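Protein SSD1 (Saccharomyces cerevisiae S288C, PDB 7AM1) binds mRNA, in both 5' and 3' untranslated regions, as a non-enzymatic pseudonuclease of the RNase II family implicated in control of the G1 phase. Local coordinates at residues A27-V32 / G66-V71; R37-V42 / D51-G56; S57-R62 / A206-A211. One frame throughout, in Å; residues are numbered along the deposited sequence.

Contact 1 (A27-V32 / G66-V71)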
loop_
_atom_site.group_PDB
_atom_site.type_symbol
_atom_site.label_atom_id
_atom_site.label_comp_id
_atom_site.label_asym_id
_atom_site.label_seq_id
_atom_site.Cartn_x
_atom_site.Cartn_y
_atom_site.Cartn_z
ATOM N N ALA A 27 8.490 6.489 23.954
ATOM C CA ALA A 27 7.328 6.771 23.126
ATOM C C ALA A 27 7.444 6.057 21.784
ATOM O O ALA A 27 8.538 5.727 21.320
ATOM C CB ALA A 27 7.173 8.278 22.908
ATOM N N GLY A 28 6.295 5.827 21.162
ATOM C CA GLY A 28 6.262 5.118 19.897
ATOM C C GLY A 28 4.841 4.981 19.403
ATOM O O GLY A 28 3.875 5.330 20.093
ATOM N N ILE A 29 4.729 4.457 18.186
ATOM C CA ILE A 29 3.454 4.307 17.497
ATOM C C ILE A 29 2.964 2.879 17.696
ATOM O O ILE A 29 3.709 1.919 17.464
ATOM C CB ILE A 29 3.593 4.646 16.004
ATOM C CG1 ILE A 29 3.991 6.118 15.828
ATOM C CG2 ILE A 29 2.300 4.365 15.270
ATOM C CD1 ILE A 29 2.905 7.109 16.210
ATOM N N LEU A 30 1.720 2.738 18.143
ATOM C CA LEU A 30 1.136 1.426 18.384
ATOM C C LEU A 30 0.620 0.825 17.081
ATOM O O LEU A 30 -0.057 1.503 16.301
ATOM C CB LEU A 30 -0.004 1.541 19.396
ATOM C CG LEU A 30 -0.666 0.234 19.846
ATOM C CD1 LEU A 30 -0.087 -0.241 21.169
ATOM C CD2 LEU A 30 -2.173 0.411 19.950
ATOM N N ARG A 31 0.918 -0.454 16.856
ATOM C CA ARG A 31 0.398 -1.188 15.707
ATOM C C ARG A 31 -0.086 -2.548 16.183
ATOM O O ARG A 31 0.691 -3.318 16.757
ATOM C CB ARG A 31 1.476 -1.345 14.629
ATOM C CG ARG A 31 2.058 -0.028 14.117
ATOM C CD ARG A 31 1.125 0.673 13.137
ATOM N NE ARG A 31 1.725 1.878 12.565
ATOM C CZ ARG A 31 1.033 2.892 12.047
ATOM N NH1 ARG A 31 -0.292 2.858 12.024
ATOM N NH2 ARG A 31 1.671 3.944 11.550
ATOM N N VAL A 32 -1.358 -2.842 15.956
ATOM C CA VAL A 32 -1.931 -4.110 16.392
ATOM C C VAL A 32 -1.684 -5.159 15.319
ATOM O O VAL A 32 -1.732 -4.865 14.118
ATOM C CB VAL A 32 -3.431 -3.960 16.718
ATOM C CG1 VAL A 32 -3.755 -2.523 17.160
ATOM C CG2 VAL A 32 -4.293 -4.385 15.552
ATOM N N GLY A 66 -2.418 3.242 15.548
ATOM C CA GLY A 66 -1.902 4.524 15.120
ATOM C C GLY A 66 -1.626 5.509 16.232
ATOM O O GLY A 66 -0.989 6.542 15.982
ATOM N N ASP A 67 -2.093 5.230 17.448
ATOM C CA ASP A 67 -1.821 6.105 18.576
ATOM C C ASP A 67 -0.322 6.248 18.801
ATOM O O ASP A 67 0.441 5.289 18.658
ATOM C CB ASP A 67 -2.463 5.556 19.857
ATOM C CG ASP A 67 -3.956 5.813 19.938
ATOM O OD1 ASP A 67 -4.514 6.465 19.032
ATOM O OD2 ASP A 67 -4.574 5.364 20.929
ATOM N N LEU A 68 0.093 7.460 19.157
ATOM C CA LEU A 68 1.375 7.668 19.817
ATOM C C LEU A 68 1.190 7.383 21.304
ATOM O O LEU A 68 0.357 8.020 21.957
ATOM C CB LEU A 68 1.870 9.093 19.597
ATOM C CG LEU A 68 3.217 9.438 20.235
ATOM C CD1 LEU A 68 4.342 8.672 19.558
ATOM C CD2 LEU A 68 3.464 10.937 20.174
ATOM N N VAL A 69 1.939 6.415 21.830
ATOM C CA VAL A 69 1.774 5.973 23.208
ATOM C C VAL A 69 3.098 6.079 23.949
ATOM O O VAL A 69 4.179 6.020 23.352
ATOM C CB VAL A 69 1.236 4.525 23.282
ATOM C CG1 VAL A 69 -0.183 4.459 22.749
ATOM C CG2 VAL A 69 2.145 3.574 22.504
ATOM N N ALA A 70 2.998 6.262 25.261
ATOM C CA ALA A 70 4.119 6.107 26.177
ATOM C C ALA A 70 4.060 4.709 26.777
ATOM O O ALA A 70 3.025 4.310 27.321
ATOM C CB ALA A 70 4.069 7.166 27.279
ATOM N N VAL A 71 5.152 3.956 26.653
ATOM C CA VAL A 71 5.200 2.582 27.141
ATOM C C VAL A 71 6.295 2.474 28.195
ATOM O O VAL A 71 7.360 3.089 28.068
ATOM C CB VAL A 71 5.413 1.552 26.008
ATOM C CG1 VAL A 71 4.949 2.119 24.672
ATOM C CG2 VAL A 71 6.857 1.083 25.942
#

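Contact 2 (R37-V42 / D51-G56)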
loop_
_atom_site.group_PDB
_atom_site.type_symbol
_atom_site.label_atom_id
_atom_site.label_comp_id
_atom_site.label_asym_id
_atom_site.label_seq_id
_atom_site.Cartn_x
_atom_site.Cartn_y
_atom_site.Cartn_z
ATOM N N ARG A 37 -4.947 -10.299 17.094
ATOM C CA ARG A 37 -5.358 -8.974 17.541
ATOM C C ARG A 37 -5.167 -8.761 19.037
ATOM O O ARG A 37 -5.286 -7.622 19.499
ATOM C CB ARG A 37 -6.825 -8.749 17.172
ATOM C CG ARG A 37 -7.112 -8.935 15.689
ATOM C CD ARG A 37 -8.542 -9.388 15.474
ATOM N NE ARG A 37 -8.754 -9.949 14.143
ATOM C CZ ARG A 37 -9.887 -10.519 13.750
ATOM N NH1 ARG A 37 -10.911 -10.601 14.589
ATOM N NH2 ARG A 37 -9.997 -11.014 12.523
ATOM N N SER A 38 -4.894 -9.818 19.803
ATOM C CA SER A 38 -4.641 -9.658 21.229
ATOM C C SER A 38 -3.279 -9.042 21.510
ATOM O O SER A 38 -3.034 -8.613 22.642
ATOM C CB SER A 38 -4.749 -11.006 21.946
ATOM O OG SER A 38 -3.754 -11.908 21.497
ATOM N N ASP A 39 -2.391 -9.004 20.523
ATOM C CA ASP A 39 -1.054 -8.466 20.700
ATOM C C ASP A 39 -0.867 -7.224 19.837
ATOM O O ASP A 39 -1.641 -6.946 18.917
ATOM C CB ASP A 39 0.005 -9.519 20.349
ATOM C CG ASP A 39 -0.105 -10.757 21.212
ATOM O OD1 ASP A 39 -0.673 -10.659 22.321
ATOM O OD2 ASP A 39 0.382 -11.825 20.785
ATOM N N ALA A 40 0.196 -6.487 20.143
ATOM C CA ALA A 40 0.500 -5.248 19.446
ATOM C C ALA A 40 1.985 -4.970 19.601
ATOM O O ALA A 40 2.648 -5.514 20.489
ATOM C CB ALA A 40 -0.328 -4.078 19.984
ATOM N N TRP A 41 2.497 -4.121 18.719
ATOM C CA TRP A 41 3.875 -3.663 18.772
ATOM C C TRP A 41 3.894 -2.145 18.817
ATOM O O TRP A 41 2.997 -1.479 18.293
ATOM C CB TRP A 41 4.664 -4.180 17.560
ATOM C CG TRP A 41 4.702 -5.676 17.520
ATOM C CD1 TRP A 41 3.759 -6.499 16.979
ATOM C CD2 TRP A 41 5.730 -6.530 18.036
ATOM N NE1 TRP A 41 4.129 -7.811 17.135
ATOM C CE2 TRP A 41 5.338 -7.858 17.777
ATOM C CE3 TRP A 41 6.945 -6.301 18.692
ATOM C CZ2 TRP A 41 6.114 -8.954 18.150
ATOM C CZ3 TRP A 41 7.714 -7.392 19.062
ATOM C CH2 TRP A 41 7.295 -8.700 18.789
ATOM N N VAL A 42 4.914 -1.600 19.465
ATOM C CA VAL A 42 5.147 -0.164 19.475
ATOM C C VAL A 42 6.508 0.075 18.842
ATOM O O VAL A 42 7.534 -0.368 19.374
ATOM C CB VAL A 42 5.071 0.419 20.892
ATOM C CG1 VAL A 42 5.490 1.876 20.887
ATOM C CG2 VAL A 42 3.654 0.269 21.440
ATOM N N ASP A 51 11.212 -3.004 18.121
ATOM C CA ASP A 51 9.860 -2.645 18.517
ATOM C C ASP A 51 9.553 -3.272 19.872
ATOM O O ASP A 51 10.141 -4.288 20.254
ATOM C CB ASP A 51 8.834 -3.127 17.490
ATOM C CG ASP A 51 8.883 -2.343 16.198
ATOM O OD1 ASP A 51 9.587 -1.314 16.149
ATOM O OD2 ASP A 51 8.215 -2.761 15.229
ATOM N N ILE A 52 8.626 -2.658 20.598
ATOM C CA ILE A 52 8.250 -3.107 21.934
ATOM C C ILE A 52 6.994 -3.960 21.829
ATOM O O ILE A 52 5.972 -3.520 21.290
ATOM C CB ILE A 52 8.042 -1.923 22.891
ATOM C CG1 ILE A 52 9.352 -1.149 23.050
ATOM C CG2 ILE A 52 7.547 -2.425 24.238
ATOM C CD1 ILE A 52 9.174 0.321 23.339
ATOM N N TYR A 53 7.074 -5.183 22.345
ATOM C CA TYR A 53 5.952 -6.109 22.320
ATOM C C TYR A 53 4.944 -5.743 23.404
ATOM O O TYR A 53 5.320 -5.481 24.552
ATOM C CB TYR A 53 6.464 -7.538 22.511
ATOM C CG TYR A 53 5.394 -8.601 22.537
ATOM C CD1 TYR A 53 4.521 -8.759 21.472
ATOM C CD2 TYR A 53 5.276 -9.470 23.615
ATOM C CE1 TYR A 53 3.549 -9.739 21.485
ATOM C CE2 TYR A 53 4.307 -10.452 23.636
ATOM C CZ TYR A 53 3.446 -10.582 22.569
ATOM O OH TYR A 53 2.477 -11.559 22.579
ATOM N N ILE A 54 3.666 -5.710 23.033
ATOM C CA ILE A 54 2.573 -5.397 23.950
ATOM C C ILE A 54 1.664 -6.618 24.002
ATOM O O ILE A 54 0.940 -6.904 23.038
ATOM C CB ILE A 54 1.789 -4.149 23.520
ATOM C CG1 ILE A 54 2.735 -2.983 23.208
ATOM C CG2 ILE A 54 0.786 -3.752 24.605
ATOM C CD1 ILE A 54 3.536 -2.489 24.398
ATOM N N CYS A 55 1.682 -7.325 25.128
ATOM C CA CYS A 55 1.004 -8.608 25.258
ATOM C C CYS A 55 -0.377 -8.412 25.871
ATOM O O CYS A 55 -0.495 -7.940 27.007
ATOM C CB CYS A 55 1.835 -9.562 26.118
ATOM S SG CYS A 55 1.149 -11.223 26.252
ATOM N N GLY A 56 -1.413 -8.790 25.126
ATOM C CA GLY A 56 -2.761 -8.816 25.651
ATOM C C GLY A 56 -3.416 -7.448 25.689
ATOM O O GLY A 56 -2.805 -6.411 25.431
#

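Contact 3 (S57-R62 / A206-A211)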
loop_
_atom_site.group_PDB
_atom_site.type_symbol
_atom_site.label_atom_id
_atom_site.label_comp_id
_atom_site.label_asym_id
_atom_site.label_seq_id
_atom_site.Cartn_x
_atom_site.Cartn_y
_atom_site.Cartn_z
ATOM N N SER A 57 -4.699 -7.454 26.062
ATOM C CA SER A 57 -5.471 -6.218 26.080
ATOM C C SER A 57 -5.066 -5.325 27.243
ATOM O O SER A 57 -5.002 -4.099 27.094
ATOM C CB SER A 57 -6.965 -6.528 26.166
ATOM O OG SER A 57 -7.409 -7.240 25.029
ATOM N N LYS A 58 -4.792 -5.917 28.409
ATOM C CA LYS A 58 -4.499 -5.115 29.592
ATOM C C LYS A 58 -3.311 -4.194 29.349
ATOM O O LYS A 58 -3.381 -2.989 29.617
ATOM C CB LYS A 58 -4.226 -6.019 30.796
ATOM C CG LYS A 58 -3.832 -5.260 32.067
ATOM C CD LYS A 58 -3.522 -6.200 33.229
ATOM N N ASP A 59 -2.206 -4.747 28.843
ATOM C CA ASP A 59 -1.001 -3.951 28.637
ATOM C C ASP A 59 -1.153 -2.946 27.504
ATOM O O ASP A 59 -0.436 -1.940 27.488
ATOM C CB ASP A 59 0.191 -4.874 28.378
ATOM C CG ASP A 59 0.611 -5.641 29.625
ATOM O OD1 ASP A 59 0.133 -5.297 30.726
ATOM O OD2 ASP A 59 1.412 -6.593 29.508
ATOM N N ARG A 60 -2.058 -3.198 26.554
ATOM C CA ARG A 60 -2.346 -2.204 25.526
ATOM C C ARG A 60 -3.112 -1.022 26.100
ATOM O O ARG A 60 -3.059 0.080 25.544
ATOM C CB ARG A 60 -3.150 -2.832 24.389
ATOM C CG ARG A 60 -3.218 -1.955 23.146
ATOM C CD ARG A 60 -4.103 -2.573 22.088
ATOM N NE ARG A 60 -3.708 -3.947 21.816
ATOM C CZ ARG A 60 -4.310 -4.734 20.935
ATOM N NH1 ARG A 60 -5.340 -4.278 20.236
ATOM N NH2 ARG A 60 -3.881 -5.975 20.759
ATOM N N ASN A 61 -3.838 -1.249 27.190
ATOM C CA ASN A 61 -4.487 -0.200 27.969
ATOM C C ASN A 61 -5.307 0.749 27.098
ATOM O O ASN A 61 -5.194 1.973 27.186
ATOM C CB ASN A 61 -3.461 0.578 28.792
ATOM C CG ASN A 61 -4.093 1.303 29.956
ATOM O OD1 ASN A 61 -5.284 1.137 30.229
ATOM N ND2 ASN A 61 -3.301 2.094 30.663
ATOM N N ARG A 62 -6.168 0.170 26.266
ATOM C CA ARG A 62 -7.203 0.900 25.541
ATOM C C ARG A 62 -6.649 1.785 24.434
ATOM O O ARG A 62 -7.406 2.557 23.833
ATOM C CB ARG A 62 -8.045 1.742 26.512
ATOM C CG ARG A 62 -8.638 0.909 27.653
ATOM C CD ARG A 62 -9.075 1.754 28.844
ATOM N NE ARG A 62 -7.930 2.323 29.553
ATOM C CZ ARG A 62 -7.832 3.592 29.945
ATOM N NH1 ARG A 62 -8.825 4.446 29.726
ATOM N NH2 ARG A 62 -6.741 4.001 30.578
ATOM N N ALA A 206 9.677 -5.652 25.748
ATOM C CA ALA A 206 8.259 -5.837 26.021
ATOM C C ALA A 206 7.841 -4.792 27.044
ATOM O O ALA A 206 8.617 -4.438 27.935
ATOM C CB ALA A 206 7.962 -7.251 26.529
ATOM N N GLY A 207 6.613 -4.306 26.914
ATOM C CA GLY A 207 6.158 -3.254 27.793
ATOM C C GLY A 207 4.650 -3.187 27.884
ATOM O O GLY A 207 3.936 -4.094 27.449
ATOM N N HIS A 208 4.174 -2.100 28.489
ATOM C CA HIS A 208 2.749 -1.828 28.585
ATOM C C HIS A 208 2.523 -0.333 28.428
ATOM O O HIS A 208 3.396 0.482 28.734
ATOM C CB HIS A 208 2.147 -2.334 29.912
ATOM C CG HIS A 208 2.632 -1.605 31.126
ATOM N ND1 HIS A 208 1.773 -1.093 32.077
ATOM C CD2 HIS A 208 3.882 -1.317 31.557
ATOM C CE1 HIS A 208 2.475 -0.512 33.034
ATOM N NE2 HIS A 208 3.757 -0.632 32.742
ATOM N N VAL A 209 1.339 0.014 27.937
ATOM C CA VAL A 209 1.003 1.395 27.611
ATOM C C VAL A 209 0.566 2.105 28.887
ATOM O O VAL A 209 -0.346 1.647 29.584
ATOM C CB VAL A 209 -0.096 1.446 26.538
ATOM C CG1 VAL A 209 -0.600 2.867 26.344
ATOM C CG2 VAL A 209 0.424 0.866 25.218
ATOM N N VAL A 210 1.229 3.217 29.210
ATOM C CA VAL A 210 0.892 3.987 30.404
ATOM C C VAL A 210 0.208 5.305 30.080
ATOM O O VAL A 210 -0.275 5.976 31.005
ATOM C CB VAL A 210 2.135 4.243 31.285
ATOM C CG1 VAL A 210 2.747 2.920 31.724
ATOM C CG2 VAL A 210 3.166 5.104 30.548
ATOM N N ALA A 211 0.151 5.699 28.812
ATOM C CA ALA A 211 -0.534 6.924 28.430
ATOM C C ALA A 211 -0.646 6.966 26.915
ATOM O O ALA A 211 0.186 6.395 26.204
ATOM C CB ALA A 211 0.205 8.166 28.949
HETATM O O HOH W 1 3.504 -6.703 27.356
#

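Contact 1 (A27-V32 / G66-V71)
Ile29 turns CD1 across the strand gap (chi2 -69°), while Leu68, its CG anti to the backbone N, directs its own CD1 through chi2 (68°); the two methyls, Ile29 CD1 and Leu68 CD1, lie 4.0 Å apart. The strands that carry them, the first and fourth of a five-stranded sheet ordered 1-2-3-5-4 whose first and last strands in that order also pair, close an OB-type fold, consistent with the first cold-shock domain of an RNase II relative. The backbone evidence is an antiparallel ladder: Gly28 and Val69 form a hydrogen-bonded pair in which Val69 N reaches Gly28 O at 2.8 Å, with a nearly straight N-H (174°), whereas Gly28 N to Val69 O is longer at 3.1 Å. The ladder runs on past the strand start, Leu30 N giving to Asp67 O at 2.9 Å and Gly66 N to Leu30 O at 3.0 Å. On the buried side, Val69 places CG2 between its backbone N and carbonyl carbon, a crowded position, where it lies 3.4 Å from Gly28 O and also nears Leu30 CB. At the backbone angles of Gly66 a CB would collide with the carbonyl O of Glu65, which suits glycine. The carboxylate of Asp67 turns elsewhere, to a salt bridge with Arg215. Arg31 pairs with Glu65 through NH1, and one face of its guanidinium carries Ile29 CG2, 3.5 Å above the plane and displaced from the centre of the group.

Contact 2 (R37-V42 / D51-G56)
Val42 and Ile54 pack across the buried face of this strand pair, Val42 CG2 meeting Ile54 CG1 at 3.8 Å, with Ala40 CB against Ile54 CB beside them. The same face receives Leu30, Val69 and Val71, so these aliphatic groups belong to the interior. Backbone bonding is tight here: Ile54 N to Ala40 O measures 2.7 Å and Ile52 N to Val42 O 2.8 Å, each partnered by a return bond. Strands 39-43 and 52-55 are thus a beta hairpin, the second and third strands of the OB-type sheet in what is probably the first cold-shock domain. The other face, that of Asp39, Trp41 and Tyr53, is partly exposed and built differently. The backbone pairing of Trp41 with Tyr53 sets Tyr53 CB over the six-membered ring of Trp41, 4.1 Å from the centroid, a CH-pi contact. Tyr53 CG is anti to the backbone N (chi1 179°), and from there the two rings meet obliquely, planes 48° apart and centroids 5.0 Å apart. Farther along, Tyr53 OH donates to Asp39 OD2 at 2.8 Å, arriving from above the carboxylate plane (74° out of it) while OD2 lies in the plane of the phenol ring. The order slackens toward the end of the pairing, where Gly56 N makes a weak bond to Asp39 OD1 at 3.5 Å.

Contact 3 (S57-R62 / A206-A211)
Asp59 and His208 touch through their CB atoms, 3.6 Å apart, with the two side chains crossing at about a right angle. His208 holds CG between its backbone N and carbonyl carbon (chi1 67°), and its ring leads off from the contact: Val210 CG1 lies over one ring face, nearer the ring's margin, and NE2 is hydrogen-bonded to Glu72. Asp59 OD1 is 4.7 Å from His208 ND1, too far for contact, but together with the Glu72 carboxylate at NE2 it might favour a protonated imidazole. The other oxygen, Asp59 OD2, accepts from a water at 3.0 Å, and this water also donates to Gly207 O at 2.6 Å, bridging the segments. Between the main chains, Val209 N meets Asp59 O at 2.7 Å with an almost linear N-H (177°). Asn61, the first residue beyond the helix and positive in phi, sets CG anti to its backbone N (chi1 -159°). Its ND2 gives one bond to Val209 O at 3.2 Å and another to Ala8 O. On the opposite branch, Asn61 OD1 is gripped side-on by NE and NH2 of Arg62, both from the same face of the amide, with NE at 3.0 Å; bonds at both ends of the amide thus hold its rotation. Arg62 in turn makes a cation-pi contact with Tyr10. The short, weakly bonded helix 56-60 follows strand 52-55, as the helix between the third and fourth strands does in OB folds, and it meets strand 206-214 just before the classic beta bulge of Val210 and Ala211 opposite Ala70.

All three contacts belong to one OB-type sheet and its short helix. Contacts 1 and 2 share a boundary, since strands 26-32 and 39-43 are sheet neighbours, and Gly28 CA packs on Val42 CG1 at 3.5 Å. Contact 3 completes the circuit: strand 206-214 lies between strands 52-55 and 68-73, with Gly207 N bonded to Tyr53 O and Val210 N to Ala70 O. Contacts 1 and 2 are antiparallel ladders with a buried aliphatic face and a more exposed other side, which in contact 2 is aromatic and carboxylate. Contact 3, helix against strand, lies farthest from the chain's centre (about 28 Å between centres, against 21 and 22 Å) and relies on one backbone bond, an amide and a water.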